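Local coordinates for two-domain protein containing predicted PHP-like metal-dependent phosphoesterase (Bacteroides vulgatus ATCC 8482, PDB 3E38) that binds three zinc ions and is probably a PHP-like metal-dependent phosphoesterase, perhaps acting as an exonuclease on DNA or RNA, at residues L48-E58 against G85-R96; K127-P138 against E160-N170. One frame throughout, in Å; residues are numbered along the deposited sequence.

Overall arrangement
From the N terminus, 48-58 comes first and pairs with 85-96, closing a loop that contains helix 72-83; this is the parallel beta-alpha-beta crossover of interaction 1. Only after it has closed does the chain form interaction 2, where 127-138 pairs with 160-170 round helix 152-159 in a second crossover. The two are therefore in series, neither nested nor crossed. Strand 102-106 lies between them, antiparallel to both 87-95 and 132-135, so that all belong to one mixed sheet. Their centres are about 13 Å apart, and they meet at the zinc ion of chain H, which E93 of interaction 1 and H137 of interaction 2 both bind.

Interaction 1 (L48-E58 against G85-R96); sequences LDAISLTEHIE and GILLIKGSEITR. With ZN (zinc ion), chain I; ZN (zinc ion), chain J; ZN (zinc ion), chain H.
H56 and E93 leave neighbouring parallel strands side by side and point the same way, ring and carboxylate planes 19° apart, H56 toward one zinc and E93 toward two others. NE2 of H56 binds the zinc of chain J, which D31 and H196 also hold. E93 swings CG opposite its amide nitrogen (chi1 -168°) and runs straight on, sending OE1 to the zinc of chain I and OE2 to that of chain H, both at 2.2 Å. T95 OG1 lies in the plane of the H56 ring at its edge and accepts from ND1 at 2.5 Å; that hydroxyl in turn donates to E93 O, which I57 N reaches from the opposite face. Beyond them E58 bends at chi2: T95 N meets OE1 at 2.9 Å from above the carboxylate plane, while R96 NE forms a salt bridge to OE2 at 3.0 Å, the two flat groups 78° apart. With a glutamine here, R96 NE would probably lose its charged mate, although Q116 also engages that arginine. At the other end I51 CG1 touches both I86 CG2 and L88 CD1, and S52 OG donates to I89 O at 2.7 Å. Water 1 bridges L53 O and G91 N where direct strand pairing lapses. The T95 hydroxyl at ND1 and the zinc at NE2 together hold the H56 ring in its rotation.

Interaction 2 (K127-P138 against E160-N170); sequences KKQGAFMFWNHP and EGCMHGIEVAN. With ZN (zinc ion), chain H.
Strands 132-135 and 165-167 are the parallel pair of a beta-alpha-beta crossover, and the chain just beyond the first carries a zinc ligand, H137. W135 N donates to G165 O and E167 N to W135 O, the latter bond nearly straight at 177°. Before the strand pairing, H164 turns its ring edge to the partner backbone: chi1 of -52° swings the imidazole so that ND1 accepts from M133 N at 2.9 Å, exactly in the ring plane, while H164 N returns a bond to M133 O. The backbone sets H164 CB over one face of the F132 ring, 3.8 Å from its centroid, a CH-pi contact. K127 reaches across to G161 O through NZ at 2.7 Å. On the face of the sheet that carries W135 and I166, the two side chains run side by side, with W135 CB 4.1 Å from I166 CG2, and P138 CG packs against that same methyl at 3.6 Å. E167 OE1 takes two donors from opposite faces of its carboxylate, H137 N on the anti side at 2.9 Å and N170 ND2 on the syn side at 2.7 Å; its OE2 is held by T192 and H24. H137 NE2 binds the zinc of chain H at 2.2 Å, alongside E93 and H102. Buried E167 is therefore a second-shell group whose charge would probably strengthen the bonds from H137 N and H24 ND1, holding two zinc ligands in place.

Interaction 1 (L48-E58 against G85-R96)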
loop_
_atom_site.group_PDB
_atom_site.type_symbol
_atom_site.label_atom_id
_atom_site.label_comp_id
_atom_site.label_asym_id
_atom_site.label_seq_id
_atom_site.Cartn_x
_atom_site.Cartn_y
_atom_site.Cartn_z
ATOM N N LEU B 48 13.758 13.029 -8.640
ATOM C CA LEU B 48 14.136 13.542 -9.932
ATOM C C LEU B 48 15.193 14.536 -9.685
ATOM O O LEU B 48 15.298 15.056 -8.591
ATOM C CB LEU B 48 12.970 14.238 -10.632
ATOM C CG LEU B 48 11.758 13.495 -11.119
ATOM C CD1 LEU B 48 11.013 14.437 -12.106
ATOM C CD2 LEU B 48 12.200 12.246 -11.782
ATOM N N ASP B 49 15.948 14.809 -10.746
ATOM C CA ASP B 49 17.048 15.777 -10.726
ATOM C C ASP B 49 16.766 17.033 -11.550
ATOM O O ASP B 49 17.288 18.137 -11.299
ATOM C CB ASP B 49 18.303 15.120 -11.287
ATOM C CG ASP B 49 18.797 13.982 -10.419
ATOM O OD1 ASP B 49 19.056 14.206 -9.223
ATOM O OD2 ASP B 49 18.964 12.876 -10.943
ATOM N N ALA B 50 15.930 16.847 -12.551
ATOM C CA ALA B 50 15.656 17.898 -13.508
ATOM C C ALA B 50 14.296 17.749 -14.174
ATOM O O ALA B 50 13.774 16.635 -14.402
ATOM C CB ALA B 50 16.793 17.953 -14.564
ATOM N N ILE B 51 13.752 18.907 -14.503
ATOM C CA ILE B 51 12.466 18.986 -15.158
ATOM C C ILE B 51 12.394 20.143 -16.094
ATOM O O ILE B 51 13.153 21.059 -16.016
ATOM C CB ILE B 51 11.299 19.205 -14.122
ATOM C CG1 ILE B 51 11.423 20.562 -13.455
ATOM C CG2 ILE B 51 11.249 18.090 -13.069
ATOM C CD1 ILE B 51 10.283 20.889 -12.453
ATOM N N SER B 52 11.443 20.063 -16.992
ATOM C CA SER B 52 11.114 21.163 -17.858
ATOM C C SER B 52 9.592 21.299 -17.895
ATOM O O SER B 52 8.903 20.382 -18.356
ATOM C CB SER B 52 11.664 20.910 -19.270
ATOM O OG SER B 52 11.454 22.024 -20.133
ATOM N N LEU B 53 9.094 22.416 -17.378
ATOM C CA LEU B 53 7.664 22.747 -17.436
ATOM C C LEU B 53 7.459 23.314 -18.845
ATOM O O LEU B 53 7.863 24.448 -19.167
ATOM C CB LEU B 53 7.286 23.717 -16.330
ATOM C CG LEU B 53 5.829 24.037 -16.006
ATOM C CD1 LEU B 53 4.970 22.801 -15.905
ATOM C CD2 LEU B 53 5.773 24.847 -14.688
ATOM N N THR B 54 6.896 22.461 -19.698
ATOM C CA THR B 54 6.746 22.737 -21.107
ATOM C C THR B 54 5.312 23.004 -21.483
ATOM O O THR B 54 4.648 22.166 -22.060
ATOM C CB THR B 54 7.269 21.561 -21.942
ATOM O OG1 THR B 54 6.411 20.429 -21.759
ATOM C CG2 THR B 54 8.697 21.226 -21.557
ATOM N N GLU B 55 4.876 24.224 -21.203
ATOM C CA GLU B 55 3.507 24.658 -21.497
ATOM C C GLU B 55 3.264 24.700 -23.011
ATOM O O GLU B 55 4.167 24.909 -23.835
ATOM C CB GLU B 55 3.169 26.036 -20.908
ATOM C CG GLU B 55 3.533 26.348 -19.425
ATOM C CD GLU B 55 2.856 25.523 -18.351
ATOM O OE1 GLU B 55 2.044 24.619 -18.644
ATOM O OE2 GLU B 55 3.153 25.809 -17.161
ATOM N N HIS B 56 2.012 24.455 -23.365
ATOM C CA HIS B 56 1.590 24.590 -24.746
ATOM C C HIS B 56 1.716 26.064 -25.063
ATOM O O HIS B 56 1.341 26.931 -24.261
ATOM C CB HIS B 56 0.115 24.204 -24.965
ATOM C CG HIS B 56 -0.185 22.760 -24.757
ATOM N ND1 HIS B 56 0.135 21.795 -25.690
ATOM C CD2 HIS B 56 -0.806 22.117 -23.746
ATOM C CE1 HIS B 56 -0.254 20.616 -25.247
ATOM N NE2 HIS B 56 -0.822 20.781 -24.063
ATOM N N ILE B 57 2.222 26.326 -26.253
ATOM C CA ILE B 57 2.328 27.663 -26.765
ATOM C C ILE B 57 0.937 28.043 -27.258
ATOM O O ILE B 57 0.379 29.066 -26.848
ATOM C CB ILE B 57 3.365 27.782 -27.951
ATOM C CG1 ILE B 57 4.804 27.597 -27.420
ATOM C CG2 ILE B 57 3.171 29.112 -28.710
ATOM C CD1 ILE B 57 5.321 28.747 -26.530
ATOM N N GLU B 58 0.356 27.158 -28.065
ATOM C CA GLU B 58 -0.903 27.459 -28.772
ATOM C C GLU B 58 -2.170 27.149 -27.986
ATOM O O GLU B 58 -3.226 27.670 -28.280
ATOM C CB GLU B 58 -0.974 26.717 -30.122
ATOM C CG GLU B 58 0.160 27.020 -31.084
ATOM C CD GLU B 58 1.408 26.237 -30.784
ATOM O OE1 GLU B 58 1.458 25.618 -29.706
ATOM O OE2 GLU B 58 2.324 26.219 -31.625
ATOM N N GLY B 85 16.967 22.011 -5.002
ATOM C CA GLY B 85 18.045 21.451 -5.793
ATOM C C GLY B 85 17.643 20.767 -7.064
ATOM O O GLY B 85 18.359 19.908 -7.564
ATOM N N ILE B 86 16.486 21.144 -7.591
ATOM C CA ILE B 86 16.003 20.642 -8.904
ATOM C C ILE B 86 16.453 21.594 -9.998
ATOM O O ILE B 86 16.346 22.823 -9.856
ATOM C CB ILE B 86 14.446 20.494 -8.967
ATOM C CG1 ILE B 86 13.924 19.668 -7.786
ATOM C CG2 ILE B 86 13.956 19.917 -10.331
ATOM C CD1 ILE B 86 14.630 18.340 -7.542
ATOM N N LEU B 87 17.006 21.006 -11.053
ATOM C CA LEU B 87 17.458 21.713 -12.254
ATOM C C LEU B 87 16.261 21.992 -13.135
ATOM O O LEU B 87 15.514 21.070 -13.470
ATOM C CB LEU B 87 18.503 20.887 -13.072
ATOM C CG LEU B 87 19.854 20.527 -12.401
ATOM C CD1 LEU B 87 20.674 19.581 -13.283
ATOM C CD2 LEU B 87 20.688 21.756 -12.024
ATOM N N LEU B 88 16.129 23.255 -13.535
ATOM C CA LEU B 88 14.969 23.732 -14.288
ATOM C C LEU B 88 15.341 24.191 -15.686
ATOM O O LEU B 88 15.932 25.231 -15.889
ATOM C CB LEU B 88 14.278 24.833 -13.471
ATOM C CG LEU B 88 12.927 25.455 -13.798
ATOM C CD1 LEU B 88 11.775 24.503 -13.674
ATOM C CD2 LEU B 88 12.724 26.619 -12.856
ATOM N N ILE B 89 14.943 23.382 -16.641
ATOM C CA ILE B 89 15.165 23.602 -18.068
ATOM C C ILE B 89 13.905 24.298 -18.599
ATOM O O ILE B 89 12.780 23.787 -18.516
ATOM C CB ILE B 89 15.407 22.241 -18.775
ATOM C CG1 ILE B 89 16.565 21.515 -18.107
ATOM C CG2 ILE B 89 15.594 22.353 -20.345
ATOM C CD1 ILE B 89 16.580 20.006 -18.432
ATOM N N LYS B 90 14.110 25.495 -19.108
ATOM C CA LYS B 90 13.064 26.272 -19.747
ATOM C C LYS B 90 12.654 25.573 -21.051
ATOM O O LYS B 90 13.477 25.148 -21.866
ATOM C CB LYS B 90 13.542 27.691 -20.024
ATOM C CG LYS B 90 12.524 28.503 -20.844
ATOM C CD LYS B 90 13.011 29.932 -21.140
ATOM C CE LYS B 90 12.577 30.930 -20.065
ATOM N NZ LYS B 90 11.131 31.217 -20.169
ATOM N N GLY B 91 11.351 25.433 -21.230
ATOM C CA GLY B 91 10.857 24.797 -22.440
ATOM C C GLY B 91 9.406 25.079 -22.639
ATOM O O GLY B 91 8.714 25.666 -21.759
ATOM N N SER B 92 8.989 24.604 -23.806
ATOM C CA SER B 92 7.642 24.758 -24.312
ATOM C C SER B 92 7.277 23.706 -25.320
ATOM O O SER B 92 8.133 23.099 -26.010
ATOM C CB SER B 92 7.467 26.119 -25.020
ATOM O OG SER B 92 7.672 27.234 -24.148
ATOM N N GLU B 93 5.963 23.593 -25.451
ATOM C CA GLU B 93 5.321 22.658 -26.360
ATOM C C GLU B 93 4.608 23.321 -27.533
ATOM O O GLU B 93 3.562 23.967 -27.392
ATOM C CB GLU B 93 4.329 21.737 -25.613
ATOM C CG GLU B 93 3.907 20.591 -26.533
ATOM C CD GLU B 93 2.973 19.619 -25.903
ATOM O OE1 GLU B 93 2.409 19.768 -24.772
ATOM O OE2 GLU B 93 2.835 18.639 -26.560
ATOM N N ILE B 94 5.206 23.104 -28.697
ATOM C CA ILE B 94 4.705 23.618 -29.994
ATOM C C ILE B 94 3.692 22.563 -30.368
ATOM O O ILE B 94 4.019 21.421 -30.656
ATOM C CB ILE B 94 5.811 23.776 -31.067
ATOM C CG1 ILE B 94 6.959 24.625 -30.535
ATOM C CG2 ILE B 94 5.249 24.341 -32.362
ATOM C CD1 ILE B 94 8.289 24.479 -31.356
ATOM N N THR B 95 2.449 22.992 -30.259
ATOM C CA THR B 95 1.276 22.181 -30.370
ATOM C C THR B 95 0.582 22.503 -31.661
ATOM O O THR B 95 -0.023 23.559 -31.820
ATOM C CB THR B 95 0.294 22.511 -29.180
ATOM O OG1 THR B 95 1.007 22.615 -27.924
ATOM C CG2 THR B 95 -0.795 21.476 -29.075
ATOM N N ARG B 96 0.704 21.592 -32.600
ATOM C CA ARG B 96 0.047 21.726 -33.888
ATOM C C ARG B 96 -0.634 20.433 -34.332
ATOM O O ARG B 96 -0.475 19.393 -33.754
ATOM C CB ARG B 96 1.086 22.110 -34.925
ATOM C CG ARG B 96 1.815 23.385 -34.561
ATOM C CD ARG B 96 0.946 24.622 -34.809
ATOM N NE ARG B 96 1.700 25.836 -34.503
ATOM C CZ ARG B 96 1.631 26.957 -35.212
ATOM N NH1 ARG B 96 0.880 27.012 -36.299
ATOM N NH2 ARG B 96 2.379 27.999 -34.875
HETATM ZN ZN ZN I . 2.127 17.959 -23.512
HETATM ZN ZN ZN J . -1.749 19.378 -22.737
HETATM ZN ZN ZN H . 1.222 17.164 -26.851
HETATM O O HOH W 1 9.672 26.396 -19.145
HETATM O O HOH W 2 10.708 24.951 -16.999
HETATM O O HOH W 3 6.348 26.711 -20.790
HETATM O O HOH W 4 3.297 28.748 -32.100
HETATM O O HOH W 5 2.027 16.791 -25.273
#

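Interaction 2 (K127-P138 against E160-N170)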
loop_
_atom_site.group_PDB
_atom_site.type_symbol
_atom_site.label_atom_id
_atom_site.label_comp_id
_atom_site.label_asym_id
_atom_site.label_seq_id
_atom_site.Cartn_x
_atom_site.Cartn_y
_atom_site.Cartn_z
ATOM N N LYS B 127 14.825 27.055 -32.943
ATOM C CA LYS B 127 16.110 26.694 -33.529
ATOM C C LYS B 127 17.134 27.789 -33.322
ATOM O O LYS B 127 18.311 27.578 -33.012
ATOM C CB LYS B 127 15.949 26.534 -35.044
ATOM C CG LYS B 127 17.238 26.161 -35.758
ATOM C CD LYS B 127 17.873 25.043 -35.042
ATOM C CE LYS B 127 18.897 24.335 -35.829
ATOM N NZ LYS B 127 19.265 23.130 -35.005
ATOM N N LYS B 128 16.633 28.986 -33.529
ATOM C CA LYS B 128 17.434 30.194 -33.431
ATOM C C LYS B 128 18.004 30.296 -32.046
ATOM O O LYS B 128 19.081 30.823 -31.842
ATOM C CB LYS B 128 16.563 31.410 -33.754
ATOM C CG LYS B 128 17.248 32.726 -33.751
ATOM C CD LYS B 128 16.278 33.843 -34.180
ATOM C CE LYS B 128 16.874 35.245 -33.891
ATOM N NZ LYS B 128 15.895 36.351 -34.031
ATOM N N GLN B 129 17.277 29.764 -31.082
ATOM C CA GLN B 129 17.732 29.803 -29.693
ATOM C C GLN B 129 18.611 28.595 -29.428
ATOM O O GLN B 129 19.086 28.387 -28.334
ATOM C CB GLN B 129 16.556 29.819 -28.717
ATOM C CG GLN B 129 15.672 31.019 -28.887
ATOM C CD GLN B 129 14.595 31.098 -27.862
ATOM O OE1 GLN B 129 14.746 30.585 -26.752
ATOM N NE2 GLN B 129 13.486 31.758 -28.216
ATOM N N GLY B 130 18.840 27.812 -30.466
ATOM C CA GLY B 130 19.628 26.584 -30.328
ATOM C C GLY B 130 19.005 25.524 -29.406
ATOM O O GLY B 130 19.702 24.722 -28.789
ATOM N N ALA B 131 17.685 25.577 -29.279
ATOM C CA ALA B 131 16.897 24.620 -28.467
ATOM C C ALA B 131 17.133 23.157 -28.813
ATOM O O ALA B 131 17.374 22.813 -29.978
ATOM C CB ALA B 131 15.398 24.895 -28.642
ATOM N N PHE B 132 17.007 22.303 -27.793
ATOM C CA PHE B 132 17.015 20.846 -28.015
ATOM C C PHE B 132 15.549 20.492 -28.268
ATOM O O PHE B 132 14.654 20.811 -27.482
ATOM C CB PHE B 132 17.623 20.064 -26.871
ATOM C CG PHE B 132 17.624 18.569 -27.091
ATOM C CD1 PHE B 132 16.509 17.793 -26.703
ATOM C CD2 PHE B 132 18.740 17.923 -27.651
ATOM C CE1 PHE B 132 16.493 16.407 -26.890
ATOM C CE2 PHE B 132 18.742 16.526 -27.840
ATOM C CZ PHE B 132 17.605 15.764 -27.444
HETATM N N MSE B 133 15.318 19.917 -29.439
HETATM C CA MSE B 133 13.952 19.659 -29.919
HETATM C C MSE B 133 13.612 18.216 -30.123
HETATM O O MSE B 133 14.344 17.475 -30.775
HETATM C CB MSE B 133 13.736 20.404 -31.252
HETATM C CG MSE B 133 13.547 21.932 -31.029
HETATM SE SE MSE B 133 13.800 22.999 -32.611
HETATM C CE MSE B 133 15.741 22.950 -32.738
ATOM N N PHE B 134 12.462 17.824 -29.593
ATOM C CA PHE B 134 12.010 16.460 -29.821
ATOM C C PHE B 134 10.529 16.306 -30.145
ATOM O O PHE B 134 9.697 17.074 -29.734
ATOM C CB PHE B 134 12.440 15.542 -28.674
ATOM C CG PHE B 134 11.903 15.937 -27.318
ATOM C CD1 PHE B 134 10.677 15.457 -26.874
ATOM C CD2 PHE B 134 12.648 16.758 -26.478
ATOM C CE1 PHE B 134 10.196 15.794 -25.593
ATOM C CE2 PHE B 134 12.186 17.095 -25.200
ATOM C CZ PHE B 134 10.947 16.612 -24.761
ATOM N N TRP B 135 10.253 15.316 -30.979
ATOM C CA TRP B 135 8.887 14.948 -31.346
ATOM C C TRP B 135 8.159 14.254 -30.166
ATOM O O TRP B 135 8.617 13.241 -29.608
ATOM C CB TRP B 135 8.936 14.086 -32.604
ATOM C CG TRP B 135 7.638 13.704 -33.167
ATOM C CD1 TRP B 135 6.425 14.268 -32.914
ATOM C CD2 TRP B 135 7.426 12.738 -34.205
ATOM N NE1 TRP B 135 5.455 13.676 -33.688
ATOM C CE2 TRP B 135 6.047 12.737 -34.496
ATOM C CE3 TRP B 135 8.266 11.875 -34.901
ATOM C CZ2 TRP B 135 5.485 11.884 -35.447
ATOM C CZ3 TRP B 135 7.724 11.051 -35.861
ATOM C CH2 TRP B 135 6.336 11.053 -36.120
ATOM N N ASN B 136 7.021 14.843 -29.790
ATOM C CA ASN B 136 6.171 14.296 -28.732
ATOM C C ASN B 136 5.128 13.283 -29.222
ATOM O O ASN B 136 4.515 13.435 -30.264
ATOM C CB ASN B 136 5.418 15.401 -27.965
ATOM C CG ASN B 136 6.322 16.450 -27.393
ATOM O OD1 ASN B 136 7.483 16.197 -27.094
ATOM N ND2 ASN B 136 5.794 17.653 -27.252
ATOM N N HIS B 137 4.925 12.261 -28.391
ATOM C CA HIS B 137 3.910 11.240 -28.615
ATOM C C HIS B 137 3.580 11.011 -30.080
ATOM O O HIS B 137 2.482 11.268 -30.514
ATOM C CB HIS B 137 2.625 11.571 -27.828
ATOM C CG HIS B 137 2.200 13.008 -27.879
ATOM N ND1 HIS B 137 1.639 13.588 -28.996
ATOM C CD2 HIS B 137 2.188 13.961 -26.913
ATOM C CE1 HIS B 137 1.336 14.842 -28.726
ATOM N NE2 HIS B 137 1.678 15.098 -27.479
ATOM N N PRO B 138 4.548 10.529 -30.846
ATOM C CA PRO B 138 4.253 10.281 -32.247
ATOM C C PRO B 138 3.027 9.386 -32.408
ATOM O O PRO B 138 2.191 9.584 -33.283
ATOM C CB PRO B 138 5.541 9.588 -32.761
ATOM C CG PRO B 138 6.410 9.311 -31.514
ATOM C CD PRO B 138 5.956 10.283 -30.490
ATOM N N GLU B 160 16.319 19.820 -41.226
ATOM C CA GLU B 160 16.526 21.247 -40.949
ATOM C C GLU B 160 17.271 21.388 -39.633
ATOM O O GLU B 160 17.654 22.470 -39.242
ATOM C CB GLU B 160 15.213 22.044 -40.743
ATOM C CG GLU B 160 13.984 21.753 -41.580
ATOM C CD GLU B 160 14.147 22.125 -43.009
ATOM O OE1 GLU B 160 15.305 22.128 -43.471
ATOM O OE2 GLU B 160 13.116 22.379 -43.678
ATOM N N GLY B 161 17.392 20.302 -38.901
ATOM C CA GLY B 161 18.041 20.367 -37.590
ATOM C C GLY B 161 17.069 20.701 -36.481
ATOM O O GLY B 161 17.448 21.228 -35.417
ATOM N N CYS B 162 15.811 20.368 -36.719
ATOM C CA CYS B 162 14.732 20.676 -35.756
ATOM C C CYS B 162 14.152 19.482 -35.033
ATOM O O CYS B 162 13.087 19.593 -34.419
ATOM C CB CYS B 162 13.603 21.418 -36.436
ATOM S SG CYS B 162 14.085 23.080 -36.778
HETATM N N MSE B 163 14.853 18.357 -35.142
HETATM C CA MSE B 163 14.494 17.121 -34.434
HETATM C C MSE B 163 15.751 16.453 -33.882
HETATM O O MSE B 163 16.559 15.935 -34.632
HETATM C CB MSE B 163 13.753 16.124 -35.358
HETATM C CG MSE B 163 13.090 14.990 -34.567
HETATM SE SE MSE B 163 12.382 13.481 -35.591
HETATM C CE MSE B 163 11.171 14.424 -36.790
ATOM N N HIS B 164 15.906 16.460 -32.574
ATOM C CA HIS B 164 17.092 15.855 -31.957
ATOM C C HIS B 164 16.762 14.550 -31.210
ATOM O O HIS B 164 17.639 13.728 -30.878
ATOM C CB HIS B 164 17.758 16.871 -31.043
ATOM C CG HIS B 164 18.019 18.178 -31.718
ATOM N ND1 HIS B 164 17.341 19.335 -31.397
ATOM C CD2 HIS B 164 18.861 18.499 -32.732
ATOM C CE1 HIS B 164 17.762 20.312 -32.178
ATOM N NE2 HIS B 164 18.683 19.831 -32.999
ATOM N N GLY B 165 15.469 14.385 -30.976
ATOM C CA GLY B 165 14.952 13.215 -30.297
ATOM C C GLY B 165 13.505 12.996 -30.571
ATOM O O GLY B 165 12.849 13.775 -31.281
ATOM N N ILE B 166 13.041 11.881 -30.044
ATOM C CA ILE B 166 11.634 11.491 -30.127
ATOM C C ILE B 166 11.268 10.819 -28.851
ATOM O O ILE B 166 12.077 10.095 -28.295
ATOM C CB ILE B 166 11.375 10.467 -31.224
ATOM C CG1 ILE B 166 12.021 10.910 -32.516
ATOM C CG2 ILE B 166 9.864 10.225 -31.435
ATOM C CD1 ILE B 166 11.796 9.895 -33.642
ATOM N N GLU B 167 10.072 11.122 -28.368
ATOM C CA GLU B 167 9.513 10.435 -27.213
ATOM C C GLU B 167 9.181 9.013 -27.620
ATOM O O GLU B 167 8.449 8.769 -28.608
ATOM C CB GLU B 167 8.266 11.130 -26.700
ATOM C CG GLU B 167 8.571 12.397 -25.946
ATOM C CD GLU B 167 7.313 13.026 -25.316
ATOM O OE1 GLU B 167 6.200 12.719 -25.818
ATOM O OE2 GLU B 167 7.449 13.851 -24.367
ATOM N N VAL B 168 9.799 8.072 -26.912
ATOM C CA VAL B 168 9.589 6.609 -27.155
ATOM C C VAL B 168 8.570 6.100 -26.148
ATOM O O VAL B 168 8.022 4.989 -26.242
ATOM C CB VAL B 168 10.887 5.753 -27.096
ATOM C CG1 VAL B 168 11.762 6.028 -28.360
ATOM C CG2 VAL B 168 11.646 5.933 -25.732
ATOM N N ALA B 169 8.312 6.980 -25.199
ATOM C CA ALA B 169 7.365 6.712 -24.136
ATOM C C ALA B 169 6.873 8.003 -23.486
ATOM O O ALA B 169 7.652 8.830 -23.080
ATOM C CB ALA B 169 7.978 5.767 -23.127
ATOM N N ASN B 170 5.547 8.138 -23.446
ATOM C CA ASN B 170 4.818 9.299 -22.882
ATOM C C ASN B 170 3.719 8.848 -21.928
ATOM O O ASN B 170 2.733 8.233 -22.317
ATOM C CB ASN B 170 4.221 10.149 -24.022
ATOM C CG ASN B 170 3.635 11.480 -23.555
ATOM O OD1 ASN B 170 2.727 11.491 -22.756
ATOM N ND2 ASN B 170 4.122 12.608 -24.111
HETATM ZN ZN ZN H . 1.222 17.164 -26.851
HETATM O O HOH W 5 2.027 16.791 -25.273
#